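Local coordinates for Alpha/beta hydrolase fold-3 domain-containing protein (Enterococcus faecalis, PDB 2QRU) that is of uncharacterised function but adopts an alpha/beta-hydrolase fold and is probably a hydrolase, its natural substrate unknown, at residues A[67-75]-A[185-193]; A[129-138]-A[221-232]. All coordinates share one frame; numbering follows the deposited sequence.

Contact 1 of 2, residues A[67-75]-A[185-193]. With EDO (1,2-ethanediol), chain F.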
loop_
_atom_site.group_PDB
_atom_site.type_symbol
_atom_site.label_atom_id
_atom_site.label_comp_id
_atom_site.label_asym_id
_atom_site.label_seq_id
_atom_site.Cartn_x
_atom_site.Cartn_y
_atom_site.Cartn_z
ATOM N N LEU A 67 5.860 9.089 -3.396
ATOM C CA LEU A 67 5.514 10.504 -3.238
ATOM C C LEU A 67 4.121 10.674 -2.616
ATOM O O LEU A 67 3.229 9.806 -2.801
ATOM C CB LEU A 67 5.612 11.223 -4.597
ATOM C CG LEU A 67 7.049 11.341 -5.119
ATOM C CD1 LEU A 67 7.008 11.887 -6.534
ATOM C CD2 LEU A 67 7.940 12.246 -4.217
ATOM N N LEU A 68 3.927 11.798 -1.914
ATOM C CA LEU A 68 2.687 12.036 -1.187
ATOM C C LEU A 68 1.977 13.273 -1.700
ATOM O O LEU A 68 2.617 14.263 -2.075
ATOM C CB LEU A 68 2.925 12.180 0.319
ATOM C CG LEU A 68 3.629 11.004 1.011
ATOM C CD1 LEU A 68 3.922 11.362 2.451
ATOM C CD2 LEU A 68 2.780 9.720 0.904
ATOM N N ALA A 69 0.651 13.163 -1.719
ATOM C CA ALA A 69 -0.261 14.254 -2.059
ATOM C C ALA A 69 -0.488 15.145 -0.829
ATOM O O ALA A 69 -0.237 14.712 0.312
ATOM C CB ALA A 69 -1.591 13.670 -2.594
ATOM N N PRO A 70 -0.932 16.406 -1.035
ATOM C CA PRO A 70 -1.227 17.090 -2.306
ATOM C C PRO A 70 0.021 17.559 -3.052
ATOM O O PRO A 70 -0.106 18.048 -4.188
ATOM C CB PRO A 70 -2.048 18.314 -1.861
ATOM C CG PRO A 70 -1.461 18.654 -0.485
ATOM C CD PRO A 70 -1.108 17.298 0.135
ATOM N N ASN A 71 1.194 17.457 -2.398
ATOM C CA ASN A 71 2.485 17.934 -2.935
ATOM C C ASN A 71 2.749 17.347 -4.318
ATOM O O ASN A 71 3.192 18.059 -5.224
ATOM C CB ASN A 71 3.635 17.610 -1.979
ATOM C CG ASN A 71 3.374 18.084 -0.565
ATOM O OD1 ASN A 71 2.294 17.869 -0.013
ATOM N ND2 ASN A 71 4.374 18.724 0.042
ATOM N N THR A 72 2.403 16.066 -4.487
ATOM C CA THR A 72 2.477 15.370 -5.765
ATOM C C THR A 72 1.110 14.712 -6.001
ATOM O O THR A 72 0.570 14.097 -5.080
ATOM C CB THR A 72 3.575 14.286 -5.741
ATOM O OG1 THR A 72 4.849 14.902 -5.466
ATOM C CG2 THR A 72 3.643 13.563 -7.064
ATOM N N LYS A 73 0.553 14.875 -7.209
ATOM C CA LYS A 73 -0.797 14.365 -7.547
ATOM C C LYS A 73 -0.762 12.873 -7.872
ATOM O O LYS A 73 0.299 12.344 -8.192
ATOM C CB LYS A 73 -1.413 15.163 -8.714
ATOM C CG LYS A 73 -1.547 16.662 -8.425
ATOM C CD LYS A 73 -2.049 16.913 -6.997
ATOM C CE LYS A 73 -2.327 18.398 -6.787
ATOM N NZ LYS A 73 -2.528 18.739 -5.357
ATOM N N ILE A 74 -1.899 12.186 -7.776
ATOM C CA ILE A 74 -1.876 10.711 -7.837
ATOM C C ILE A 74 -1.305 10.194 -9.155
ATOM O O ILE A 74 -0.539 9.225 -9.163
ATOM C CB ILE A 74 -3.255 10.088 -7.595
ATOM C CG1 ILE A 74 -3.640 10.207 -6.116
ATOM C CG2 ILE A 74 -3.254 8.588 -8.016
ATOM C CD1 ILE A 74 -4.962 9.467 -5.774
ATOM N N ASP A 75 -1.688 10.827 -10.265
ATOM C CA ASP A 75 -1.172 10.418 -11.572
ATOM C C ASP A 75 0.363 10.392 -11.509
ATOM O O ASP A 75 0.979 9.441 -11.960
ATOM C CB ASP A 75 -1.700 11.301 -12.736
ATOM C CG ASP A 75 -1.287 12.777 -12.627
ATOM O OD1 ASP A 75 -1.123 13.290 -11.497
ATOM O OD2 ASP A 75 -1.137 13.438 -13.685
ATOM N N LEU A 185 -10.242 15.997 -0.471
ATOM C CA LEU A 185 -9.371 14.891 -0.808
ATOM C C LEU A 185 -9.193 14.729 -2.326
ATOM O O LEU A 185 -8.063 14.615 -2.794
ATOM C CB LEU A 185 -9.813 13.585 -0.124
ATOM C CG LEU A 185 -8.779 12.471 -0.169
ATOM C CD1 LEU A 185 -7.440 12.926 0.401
ATOM C CD2 LEU A 185 -9.305 11.184 0.534
ATOM N N PRO A 186 -10.301 14.730 -3.104
ATOM C CA PRO A 186 -10.085 14.648 -4.549
ATOM C C PRO A 186 -9.198 15.767 -5.081
ATOM O O PRO A 186 -8.338 15.514 -5.920
ATOM C CB PRO A 186 -11.512 14.729 -5.121
ATOM C CG PRO A 186 -12.351 14.140 -4.016
ATOM C CD PRO A 186 -11.742 14.752 -2.784
ATOM N N HIS A 187 -9.388 16.985 -4.579
ATOM C CA HIS A 187 -8.593 18.122 -5.035
ATOM C C HIS A 187 -7.121 17.892 -4.670
ATOM O O HIS A 187 -6.228 18.129 -5.492
ATOM C CB HIS A 187 -9.104 19.438 -4.447
ATOM C CG HIS A 187 -8.344 20.636 -4.924
ATOM N ND1 HIS A 187 -8.522 21.176 -6.180
ATOM C CD2 HIS A 187 -7.378 21.376 -4.329
ATOM C CE1 HIS A 187 -7.709 22.211 -6.331
ATOM N NE2 HIS A 187 -7.003 22.350 -5.223
ATOM N N PHE A 188 -6.885 17.417 -3.450
ATOM C CA PHE A 188 -5.521 17.125 -2.993
ATOM C C PHE A 188 -4.877 16.084 -3.903
ATOM O O PHE A 188 -3.698 16.174 -4.225
ATOM C CB PHE A 188 -5.507 16.651 -1.534
ATOM C CG PHE A 188 -5.477 17.776 -0.525
ATOM C CD1 PHE A 188 -5.840 19.080 -0.884
ATOM C CD2 PHE A 188 -5.110 17.524 0.792
ATOM C CE1 PHE A 188 -5.816 20.117 0.054
ATOM C CE2 PHE A 188 -5.090 18.560 1.738
ATOM C CZ PHE A 188 -5.439 19.844 1.371
ATOM N N TYR A 189 -5.664 15.089 -4.308
ATOM C CA TYR A 189 -5.180 14.009 -5.180
ATOM C C TYR A 189 -5.013 14.413 -6.659
ATOM O O TYR A 189 -4.366 13.705 -7.430
ATOM C CB TYR A 189 -6.180 12.860 -5.142
ATOM C CG TYR A 189 -6.176 11.986 -3.908
ATOM C CD1 TYR A 189 -5.059 11.910 -3.045
ATOM C CD2 TYR A 189 -7.276 11.131 -3.672
ATOM C CE1 TYR A 189 -5.068 11.041 -1.937
ATOM C CE2 TYR A 189 -7.300 10.285 -2.584
ATOM C CZ TYR A 189 -6.187 10.247 -1.717
ATOM O OH TYR A 189 -6.229 9.388 -0.671
ATOM N N GLY A 190 -5.596 15.541 -7.058
ATOM C CA GLY A 190 -5.595 15.932 -8.485
ATOM C C GLY A 190 -6.581 15.168 -9.359
ATOM O O GLY A 190 -6.425 15.108 -10.601
ATOM N N LEU A 191 -7.646 14.649 -8.755
ATOM C CA LEU A 191 -8.669 13.903 -9.531
ATOM C C LEU A 191 -9.544 14.855 -10.370
ATOM O O LEU A 191 -9.805 15.973 -9.944
ATOM C CB LEU A 191 -9.569 13.089 -8.617
ATOM C CG LEU A 191 -8.808 12.069 -7.759
ATOM C CD1 LEU A 191 -9.744 11.250 -6.879
ATOM C CD2 LEU A 191 -8.024 11.148 -8.668
ATOM N N PRO A 192 -9.974 14.411 -11.561
ATOM C CA PRO A 192 -10.829 15.242 -12.436
ATOM C C PRO A 192 -12.036 15.838 -11.702
ATOM O O PRO A 192 -12.778 15.129 -11.005
ATOM C CB PRO A 192 -11.299 14.243 -13.505
ATOM C CG PRO A 192 -10.147 13.265 -13.594
ATOM C CD PRO A 192 -9.673 13.101 -12.171
ATOM N N GLU A 193 -12.264 17.133 -11.881
ATOM C CA GLU A 193 -13.372 17.790 -11.205
ATOM C C GLU A 193 -14.721 17.282 -11.678
ATOM O O GLU A 193 -15.723 17.447 -10.975
ATOM C CB GLU A 193 -13.279 19.313 -11.354
ATOM C CG GLU A 193 -12.137 19.844 -10.539
ATOM C CD GLU A 193 -11.886 21.332 -10.679
ATOM O OE1 GLU A 193 -12.497 22.015 -11.557
ATOM O OE2 GLU A 193 -11.051 21.808 -9.871
HETATM C C1 EDO F . -2.894 11.352 -16.770
HETATM O O1 EDO F . -1.928 12.214 -16.148
HETATM C C2 EDO F . -3.873 10.878 -15.700
HETATM O O2 EDO F . -5.061 10.306 -16.267
HETATM O O HOH W 1 -3.935 12.661 -10.269
HETATM O O HOH W 2 -3.705 14.910 -11.664
#
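Ile74 lays its CD1 methyl over one face of the Tyr189 ring, 3.6 Å from the ring centroid, while Leu185 CD1, one helical turn earlier, covers the opposite face. The tyrosine ring is thus clamped between aliphatic groups, and Ala69 CB meets its edge in the ring plane. Its hydroxyl reaches away to the backbone O of Gly37. Beside this sandwich, Pro70, preceded by a cis peptide bond, lies flat against Phe188: Pro70 CG sits 4.1 Å from the Phe188 centroid, 14° off the ring normal. Leu175 of helix 173-181 packs on both of these side chains.

Outward from the rings, the C-terminal carbonyls of helix 185-189 find donors. Ile74 N gives Tyr189 O an almost straight bond of 2.9 Å. Lys73 bends at chi2 (-42°), which folds its chain back along the helix end and brings NZ within 3.0 Å of Phe188 O, approaching from above the carbonyl plane. The same ammonium holds Pro70 O at 2.8 Å, in plane and on a lone pair, so one charge ties the turn to the helix. Water 1 accepts from Asp75 N and lies within hydrogen-bonding distance of Tyr189 O.

Gly190, with positive phi, closes the helix in a Schellman motif, and Lys73 is the N-cap residue of helix 74-93: a helix C-terminus docked against the start of another helix.

Contact 2 of 2, residues A[129-138]-A[221-232]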
loop_
_atom_site.group_PDB
_atom_site.type_symbol
_atom_site.label_atom_id
_atom_site.label_comp_id
_atom_site.label_asym_id
_atom_site.label_seq_id
_atom_site.Cartn_x
_atom_site.Cartn_y
_atom_site.Cartn_z
ATOM N N ASN A 129 -2.736 -8.054 -0.153
ATOM C CA ASN A 129 -3.536 -6.853 0.039
ATOM C C ASN A 129 -4.095 -6.788 1.466
ATOM O O ASN A 129 -4.917 -7.631 1.838
ATOM C CB ASN A 129 -4.743 -6.906 -0.898
ATOM C CG ASN A 129 -5.716 -5.810 -0.594
ATOM O OD1 ASN A 129 -5.328 -4.653 -0.553
ATOM N ND2 ASN A 129 -6.980 -6.163 -0.386
ATOM N N PHE A 130 -3.661 -5.789 2.223
ATOM C CA PHE A 130 -4.281 -5.425 3.506
ATOM C C PHE A 130 -5.195 -4.244 3.250
ATOM O O PHE A 130 -4.710 -3.105 3.133
ATOM C CB PHE A 130 -3.196 -5.076 4.518
ATOM C CG PHE A 130 -2.529 -6.288 5.073
ATOM C CD1 PHE A 130 -3.089 -6.932 6.194
ATOM C CD2 PHE A 130 -1.365 -6.763 4.527
ATOM C CE1 PHE A 130 -2.483 -8.102 6.727
ATOM C CE2 PHE A 130 -0.747 -7.907 5.043
ATOM C CZ PHE A 130 -1.291 -8.586 6.138
ATOM N N TYR A 131 -6.502 -4.536 3.105
ATOM C CA TYR A 131 -7.582 -3.527 3.056
ATOM C C TYR A 131 -7.304 -2.335 2.102
ATOM O O TYR A 131 -7.563 -1.161 2.411
ATOM C CB TYR A 131 -8.016 -3.105 4.469
ATOM C CG TYR A 131 -6.894 -2.907 5.467
ATOM C CD1 TYR A 131 -6.184 -1.714 5.528
ATOM C CD2 TYR A 131 -6.534 -3.934 6.350
ATOM C CE1 TYR A 131 -5.144 -1.528 6.469
ATOM C CE2 TYR A 131 -5.483 -3.767 7.272
ATOM C CZ TYR A 131 -4.798 -2.573 7.326
ATOM O OH TYR A 131 -3.792 -2.423 8.308
ATOM N N GLY A 132 -6.799 -2.692 0.919
ATOM C CA GLY A 132 -6.646 -1.706 -0.166
ATOM C C GLY A 132 -7.934 -1.588 -0.984
ATOM O O GLY A 132 -9.039 -1.973 -0.550
ATOM N N TYR A 133 -7.766 -1.075 -2.209
ATOM C CA TYR A 133 -8.893 -0.755 -3.079
ATOM C C TYR A 133 -8.434 -0.681 -4.521
ATOM O O TYR A 133 -7.225 -0.557 -4.775
ATOM C CB TYR A 133 -9.562 0.526 -2.620
ATOM C CG TYR A 133 -8.654 1.624 -2.120
ATOM C CD1 TYR A 133 -8.279 1.688 -0.760
ATOM C CD2 TYR A 133 -8.214 2.650 -2.983
ATOM C CE1 TYR A 133 -7.452 2.725 -0.277
ATOM C CE2 TYR A 133 -7.386 3.664 -2.501
ATOM C CZ TYR A 133 -7.038 3.713 -1.150
ATOM O OH TYR A 133 -6.247 4.737 -0.653
ATOM N N THR A 134 -9.401 -0.745 -5.456
ATOM C CA THR A 134 -9.094 -0.917 -6.871
ATOM C C THR A 134 -9.482 0.352 -7.657
ATOM O O THR A 134 -9.163 0.474 -8.838
ATOM C CB THR A 134 -9.896 -2.110 -7.458
ATOM O OG1 THR A 134 -11.270 -1.968 -7.076
ATOM C CG2 THR A 134 -9.349 -3.454 -6.944
ATOM N N ASP A 135 -10.172 1.267 -6.988
ATOM C CA ASP A 135 -10.568 2.545 -7.577
ATOM C C ASP A 135 -10.773 3.535 -6.429
ATOM O O ASP A 135 -10.638 3.172 -5.256
ATOM C CB ASP A 135 -11.797 2.378 -8.503
ATOM C CG ASP A 135 -13.066 2.011 -7.757
ATOM O OD1 ASP A 135 -13.391 2.688 -6.752
ATOM O OD2 ASP A 135 -13.762 1.059 -8.191
ATOM N N LEU A 136 -11.051 4.787 -6.784
ATOM C CA LEU A 136 -11.154 5.849 -5.793
ATOM C C LEU A 136 -12.619 6.291 -5.568
ATOM O O LEU A 136 -12.874 7.300 -4.887
ATOM C CB LEU A 136 -10.262 7.029 -6.234
ATOM C CG LEU A 136 -8.770 6.644 -6.356
ATOM C CD1 LEU A 136 -7.986 7.800 -6.968
ATOM C CD2 LEU A 136 -8.182 6.221 -5.025
ATOM N N GLU A 137 -13.589 5.522 -6.089
ATOM C CA GLU A 137 -14.993 5.989 -6.061
ATOM C C GLU A 137 -15.483 6.192 -4.633
ATOM O O GLU A 137 -16.271 7.089 -4.355
ATOM C CB GLU A 137 -15.927 5.011 -6.774
ATOM C CG GLU A 137 -15.563 4.805 -8.214
ATOM C CD GLU A 137 -15.593 6.111 -8.988
ATOM O OE1 GLU A 137 -16.594 6.856 -8.868
ATOM O OE2 GLU A 137 -14.599 6.383 -9.677
ATOM N N PHE A 138 -14.999 5.350 -3.718
ATOM C CA PHE A 138 -15.509 5.363 -2.350
ATOM C C PHE A 138 -15.230 6.701 -1.623
ATOM O O PHE A 138 -15.902 7.032 -0.642
ATOM C CB PHE A 138 -14.971 4.153 -1.564
ATOM C CG PHE A 138 -13.501 4.244 -1.274
ATOM C CD1 PHE A 138 -12.582 3.850 -2.235
ATOM C CD2 PHE A 138 -13.036 4.714 -0.056
ATOM C CE1 PHE A 138 -11.238 3.963 -2.009
ATOM C CE2 PHE A 138 -11.676 4.811 0.200
ATOM C CZ PHE A 138 -10.770 4.440 -0.785
ATOM N N ASP A 221 -14.691 -2.073 8.708
ATOM C CA ASP A 221 -13.922 -0.992 8.112
ATOM C C ASP A 221 -14.823 0.177 7.677
ATOM O O ASP A 221 -15.643 0.033 6.756
ATOM C CB ASP A 221 -13.169 -1.527 6.888
ATOM C CG ASP A 221 -12.018 -0.627 6.452
ATOM O OD1 ASP A 221 -12.150 0.627 6.620
ATOM O OD2 ASP A 221 -11.014 -1.187 5.914
ATOM N N GLU A 222 -14.607 1.334 8.303
ATOM C CA GLU A 222 -15.363 2.557 7.987
ATOM C C GLU A 222 -14.641 3.486 7.011
ATOM O O GLU A 222 -15.242 4.469 6.544
ATOM C CB GLU A 222 -15.598 3.352 9.278
ATOM C CG GLU A 222 -16.215 2.530 10.383
ATOM C CD GLU A 222 -17.677 2.814 10.555
ATOM O OE1 GLU A 222 -18.382 2.915 9.525
ATOM O OE2 GLU A 222 -18.117 2.940 11.717
ATOM N N GLU A 223 -13.381 3.176 6.704
ATOM C CA GLU A 223 -12.538 4.023 5.841
ATOM C C GLU A 223 -12.480 3.553 4.371
ATOM O O GLU A 223 -12.409 4.377 3.455
ATOM C CB GLU A 223 -11.130 4.129 6.442
ATOM C CG GLU A 223 -11.127 4.544 7.916
ATOM C CD GLU A 223 -9.747 4.831 8.469
ATOM O OE1 GLU A 223 -8.867 5.250 7.698
ATOM O OE2 GLU A 223 -9.546 4.654 9.694
ATOM N N VAL A 224 -12.503 2.237 4.157
ATOM C CA VAL A 224 -12.583 1.634 2.829
ATOM C C VAL A 224 -13.622 0.506 2.900
ATOM O O VAL A 224 -13.486 -0.382 3.754
ATOM C CB VAL A 224 -11.204 1.003 2.432
ATOM C CG1 VAL A 224 -11.281 0.305 1.059
ATOM C CG2 VAL A 224 -10.068 2.047 2.494
ATOM N N PRO A 225 -14.663 0.537 2.037
ATOM C CA PRO A 225 -15.657 -0.540 2.074
ATOM C C PRO A 225 -14.966 -1.881 1.817
ATOM O O PRO A 225 -14.204 -2.013 0.845
ATOM C CB PRO A 225 -16.643 -0.166 0.950
ATOM C CG PRO A 225 -16.420 1.313 0.730
ATOM C CD PRO A 225 -15.001 1.573 1.030
ATOM N N PHE A 226 -15.210 -2.872 2.681
ATOM C CA PHE A 226 -14.452 -4.131 2.527
ATOM C C PHE A 226 -14.850 -4.961 1.311
ATOM O O PHE A 226 -14.149 -5.921 0.955
ATOM C CB PHE A 226 -14.345 -4.935 3.850
ATOM C CG PHE A 226 -15.497 -5.872 4.147
ATOM C CD1 PHE A 226 -16.836 -5.472 4.024
ATOM C CD2 PHE A 226 -15.220 -7.149 4.619
ATOM C CE1 PHE A 226 -17.869 -6.378 4.377
ATOM C CE2 PHE A 226 -16.238 -8.049 5.002
ATOM C CZ PHE A 226 -17.548 -7.666 4.850
ATOM N N ARG A 227 -15.906 -4.519 0.605
ATOM C CA ARG A 227 -16.193 -5.132 -0.703
ATOM C C ARG A 227 -14.965 -5.057 -1.628
ATOM O O ARG A 227 -14.804 -5.882 -2.562
ATOM C CB ARG A 227 -17.410 -4.484 -1.366
ATOM C CG ARG A 227 -17.219 -2.984 -1.663
ATOM C CD ARG A 227 -18.336 -2.432 -2.598
ATOM N NE ARG A 227 -18.114 -1.004 -2.864
ATOM C CZ ARG A 227 -17.306 -0.522 -3.829
ATOM N NH1 ARG A 227 -16.644 -1.349 -4.670
ATOM N NH2 ARG A 227 -17.174 0.808 -3.977
ATOM N N TYR A 228 -14.121 -4.037 -1.444
ATOM C CA TYR A 228 -12.940 -3.949 -2.327
ATOM C C TYR A 228 -12.025 -5.153 -2.134
ATOM O O TYR A 228 -11.545 -5.742 -3.108
ATOM C CB TYR A 228 -12.140 -2.688 -2.039
ATOM C CG TYR A 228 -12.766 -1.469 -2.725
ATOM C CD1 TYR A 228 -12.629 -1.266 -4.099
ATOM C CD2 TYR A 228 -13.495 -0.553 -1.986
ATOM C CE1 TYR A 228 -13.219 -0.139 -4.751
ATOM C CE2 TYR A 228 -14.082 0.596 -2.629
ATOM C CZ TYR A 228 -13.939 0.777 -4.010
ATOM O OH TYR A 228 -14.515 1.916 -4.620
ATOM N N SER A 229 -11.740 -5.460 -0.864
ATOM C CA SER A 229 -10.867 -6.599 -0.606
ATOM C C SER A 229 -11.521 -7.923 -0.988
ATOM O O SER A 229 -10.827 -8.860 -1.354
ATOM C CB SER A 229 -10.372 -6.583 0.850
ATOM O OG SER A 229 -9.474 -5.495 1.034
ATOM N N LYS A 230 -12.843 -8.009 -0.889
ATOM C CA LYS A 230 -13.533 -9.219 -1.436
ATOM C C LYS A 230 -13.259 -9.350 -2.927
ATOM O O LYS A 230 -12.898 -10.431 -3.395
ATOM C CB LYS A 230 -15.052 -9.158 -1.260
ATOM C CG LYS A 230 -15.441 -9.277 0.193
ATOM C CD LYS A 230 -16.930 -9.094 0.329
ATOM C CE LYS A 230 -17.374 -9.201 1.754
ATOM N NZ LYS A 230 -18.804 -8.725 1.937
ATOM N N LYS A 231 -13.465 -8.259 -3.679
ATOM C CA LYS A 231 -13.232 -8.281 -5.114
ATOM C C LYS A 231 -11.779 -8.665 -5.396
ATOM O O LYS A 231 -11.491 -9.486 -6.275
ATOM C CB LYS A 231 -13.570 -6.910 -5.740
ATOM C CG LYS A 231 -13.244 -6.857 -7.238
ATOM C CD LYS A 231 -14.054 -5.805 -7.984
ATOM C CE LYS A 231 -13.597 -4.416 -7.597
ATOM N NZ LYS A 231 -14.294 -3.454 -8.513
ATOM N N ILE A 232 -10.853 -8.049 -4.665
ATOM C CA ILE A 232 -9.433 -8.291 -4.883
ATOM C C ILE A 232 -9.084 -9.767 -4.642
ATOM O O ILE A 232 -8.307 -10.352 -5.421
ATOM C CB ILE A 232 -8.553 -7.340 -4.002
ATOM C CG1 ILE A 232 -8.668 -5.893 -4.488
ATOM C CG2 ILE A 232 -7.090 -7.754 -4.032
ATOM C CD1 ILE A 232 -8.282 -4.857 -3.363
HETATM O O HOH W 3 -10.840 -3.232 1.139
HETATM O O HOH W 4 -12.553 -1.114 -9.369
HETATM O O HOH W 5 -15.997 0.179 -7.026
#
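The backbones come closest where Tyr133, in the loop after strand 127-130, passes Tyr228 of helix 227-235, their CA atoms 5.2 Å apart. Tyr228 fills the middle. Tyr133 CB sits over one face of its ring, 4.0 Å from the centroid, and Arg227 NH1 lies over the opposite face. Phe138 meets the ring obliquely, planes at 65°, and also packs on Pro225 CD at 3.7 Å through its CB. Val224 CG2 touches Tyr133 CD1.

With CG tucked between its backbone N and carbonyl carbon (chi1 68°), Asp135 turns its carboxylate to the Tyr228 phenol. Tyr228 OH donates to Asp135 OD1 at 2.5 Å from the syn side, 28° out of the carboxylate plane; Glu137 N reaches the same oxygen from the anti side and the opposite face, closing an Asx turn. Deeper, Asn129 ND2 donates to Ser229 OG at 2.9 Å, while Asn129 OD1 accepts from Gly132 N.

Asp221 OD1 takes the backbone N-H groups of Glu223 and Val224, and its OD2 is hydrogen-bonded to His249 ND1. Two carboxylates thus brace their own loops while serving a second partner, which for Asp221 is consistent with the acid of a Ser104-His249-Asp221 catalytic triad.

How the contacts relate
Contacts 1 and 2 have centres 19 Å apart, and their segments alternate along the chain: 67-75, 129-138, 185-193, 221-232. Contact 2 lies at the C-terminal end of strand 127-130, inside the central sheet between strands 98-103 and 213-218, where the putative triad residues gather. Contact 1 is further from the chain centre, joining the start of helix 74-93 to helix 185-189, which belongs to the long connection between strands 127-130 and 213-218. Leu136 bridges the two: its CD1 packs on Ile74 CD1 at 3.7 Å and on Leu191 CD2 at 3.8 Å. The start of helix 74-93 and the segment after helix 185-189 thus meet the loop beside the probable active site.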